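Local coordinates for protein aspartate-semialdehyde dehydrogenase (Vibrio cholerae, PDB 2R00) that catalyses the NADPH-dependent reductive dephosphorylation of L-aspartyl-4-phosphate to L-aspartate-semialdehyde, a step in lysine, threonine and methionine biosynthesis, at residues A[134-139]-A[246-251]. Residues are numbered along the deposited sequence; the frame is centred on the assembly and turned at random.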
loop_
_atom_site.group_PDB
_atom_site.type_symbol
_atom_site.label_atom_id
_atom_site.label_comp_id
_atom_site.label_asym_id
_atom_site.label_seq_id
_atom_site.Cartn_x
_atom_site.Cartn_y
_atom_site.Cartn_z
ATOM N N ILE A 134 3.265 -5.558 16.101
ATOM C CA ILE A 134 2.731 -6.872 16.483
ATOM C C ILE A 134 2.291 -7.668 15.240
ATOM O O ILE A 134 2.783 -8.773 15.000
ATOM C CB ILE A 134 1.557 -6.746 17.480
ATOM C CG1 ILE A 134 2.023 -6.083 18.784
ATOM C CG2 ILE A 134 0.930 -8.139 17.763
ATOM C CD1 ILE A 134 0.879 -5.678 19.724
ATOM N N GLN A 135 1.396 -7.083 14.450
ATOM C CA GLN A 135 0.869 -7.697 13.220
ATOM C C GLN A 135 1.992 -8.229 12.332
ATOM O O GLN A 135 1.981 -9.395 11.928
ATOM C CB GLN A 135 0.129 -6.642 12.394
ATOM C CG GLN A 135 -1.365 -6.490 12.599
ATOM C CD GLN A 135 -1.917 -5.289 11.827
ATOM O OE1 GLN A 135 -2.376 -4.320 12.439
ATOM N NE2 GLN A 135 -1.850 -5.332 10.481
ATOM N N MET A 136 2.954 -7.356 12.024
ATOM C CA MET A 136 4.028 -7.675 11.089
ATOM C C MET A 136 4.947 -8.774 11.625
ATOM O O MET A 136 5.335 -9.690 10.890
ATOM C CB MET A 136 4.841 -6.412 10.741
ATOM C CG MET A 136 5.957 -6.659 9.718
ATOM S SD MET A 136 6.893 -5.192 9.238
ATOM C CE MET A 136 7.851 -4.847 10.709
ATOM N N LEU A 137 5.300 -8.665 12.901
ATOM C CA LEU A 137 6.245 -9.586 13.524
ATOM C C LEU A 137 5.700 -11.008 13.677
ATOM O O LEU A 137 6.443 -11.987 13.531
ATOM C CB LEU A 137 6.703 -9.033 14.873
ATOM C CG LEU A 137 8.001 -8.228 14.749
ATOM C CD1 LEU A 137 8.064 -7.148 15.749
ATOM C CD2 LEU A 137 9.205 -9.134 14.910
ATOM N N VAL A 138 4.414 -11.120 13.981
ATOM C CA VAL A 138 3.749 -12.419 13.986
ATOM C C VAL A 138 3.857 -13.070 12.598
ATOM O O VAL A 138 4.285 -14.220 12.473
ATOM C CB VAL A 138 2.294 -12.309 14.479
ATOM C CG1 VAL A 138 1.523 -13.588 14.189
ATOM C CG2 VAL A 138 2.279 -12.038 15.993
ATOM N N ALA A 139 3.496 -12.319 11.561
ATOM C CA ALA A 139 3.547 -12.811 10.182
ATOM C C ALA A 139 4.947 -13.158 9.679
ATOM O O ALA A 139 5.102 -14.111 8.927
ATOM C CB ALA A 139 2.865 -11.813 9.229
ATOM N N GLU A 246 -1.195 -3.621 6.352
ATOM C CA GLU A 246 0.217 -3.452 6.019
ATOM C C GLU A 246 0.545 -4.248 4.779
ATOM O O GLU A 246 0.110 -5.376 4.649
ATOM C CB GLU A 246 1.110 -3.984 7.127
ATOM C CG GLU A 246 0.798 -3.441 8.476
ATOM C CD GLU A 246 1.645 -4.053 9.530
ATOM O OE1 GLU A 246 1.990 -5.248 9.421
ATOM O OE2 GLU A 246 1.968 -3.334 10.473
ATOM N N ALA A 247 1.323 -3.650 3.885
ATOM C CA ALA A 247 1.903 -4.344 2.743
ATOM C C ALA A 247 3.364 -4.575 3.089
ATOM O O ALA A 247 4.071 -3.629 3.476
ATOM C CB ALA A 247 1.785 -3.483 1.484
ATOM N N VAL A 248 3.815 -5.825 2.993
ATOM C CA VAL A 248 5.161 -6.187 3.455
ATOM C C VAL A 248 5.978 -6.819 2.341
ATOM O O VAL A 248 5.546 -7.793 1.708
ATOM C CB VAL A 248 5.138 -7.189 4.665
ATOM C CG1 VAL A 248 6.547 -7.360 5.253
ATOM C CG2 VAL A 248 4.168 -6.731 5.742
ATOM N N HIS A 249 7.157 -6.250 2.098
ATOM C CA HIS A 249 8.152 -6.908 1.270
ATOM C C HIS A 249 9.362 -7.268 2.126
ATOM O O HIS A 249 9.877 -6.415 2.860
ATOM C CB HIS A 249 8.598 -6.025 0.099
ATOM C CG HIS A 249 9.724 -6.620 -0.690
ATOM N ND1 HIS A 249 9.526 -7.545 -1.692
ATOM C CD2 HIS A 249 11.064 -6.451 -0.596
ATOM C CE1 HIS A 249 10.696 -7.903 -2.194
ATOM N NE2 HIS A 249 11.644 -7.255 -1.543
ATOM N N VAL A 250 9.804 -8.521 2.028
ATOM C CA VAL A 250 11.000 -8.969 2.734
ATOM C C VAL A 250 12.068 -9.537 1.798
ATOM O O VAL A 250 11.784 -10.301 0.880
ATOM C CB VAL A 250 10.685 -9.959 3.907
ATOM C CG1 VAL A 250 9.760 -9.292 4.920
ATOM C CG2 VAL A 250 10.066 -11.240 3.414
ATOM N N GLU A 251 13.295 -9.105 2.034
ATOM C CA GLU A 251 14.461 -9.631 1.363
ATOM C C GLU A 251 15.037 -10.669 2.328
ATOM O O GLU A 251 15.464 -10.326 3.441
ATOM C CB GLU A 251 15.442 -8.488 1.107
ATOM C CG GLU A 251 16.461 -8.732 0.032
ATOM C CD GLU A 251 15.860 -8.966 -1.344
ATOM O OE1 GLU A 251 16.414 -9.820 -2.050
ATOM O OE2 GLU A 251 14.854 -8.327 -1.722
#
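Glu246 reaches helix 134-139 because its CG stands opposite the carbonyl carbon (chi1 -53°) and the chain then runs straight out, so that the carboxylate arrives beside Gln135 and Met136. In Met136, with CG anti to the backbone N (chi1 -178°), the thioether is carried past the carboxylate toward Ile152 and Val154 of strand 149-159, while CB itself borders the acid. Glu246 OE1 lies 3.4 Å from Met136 CB and 3.8 Å from Gln135 CB. It is also 3.5 Å from Met136 N, yet the angle there is too poor for a hydrogen bond. The acid also meets the glutamine amide: Gln135 NE2 rests against Glu246 CG and CD, 3.8 Å from each, with the amide and carboxylate planes 32° apart and no hydrogen bond formed. The opposite end of that amide is held, Gln135 OE1 being hydrogen-bonded to ND1 of His244, the predicted proton acceptor. The contact thus illustrates how a second layer can be packed beside catalytic groups: Gln135 probably helps to orient the histidine and lies close to Cys131, the nucleophile that forms the acyl-thioester, consistent with a second-shell role, while Glu246 crosses the Gln135 side chain at a slant. Farther along the strand the contact turns apolar, Met136 CG touching Val248 CG2 at 4.4 Å. Helix 131-147, with the cysteine at its start, lies on one face of the mixed sheet of the dimerisation domain. Met216 of helix 211-223 packs against both Met136 and Glu246, and strands 149-159 and 306-313 flank strand 244-252.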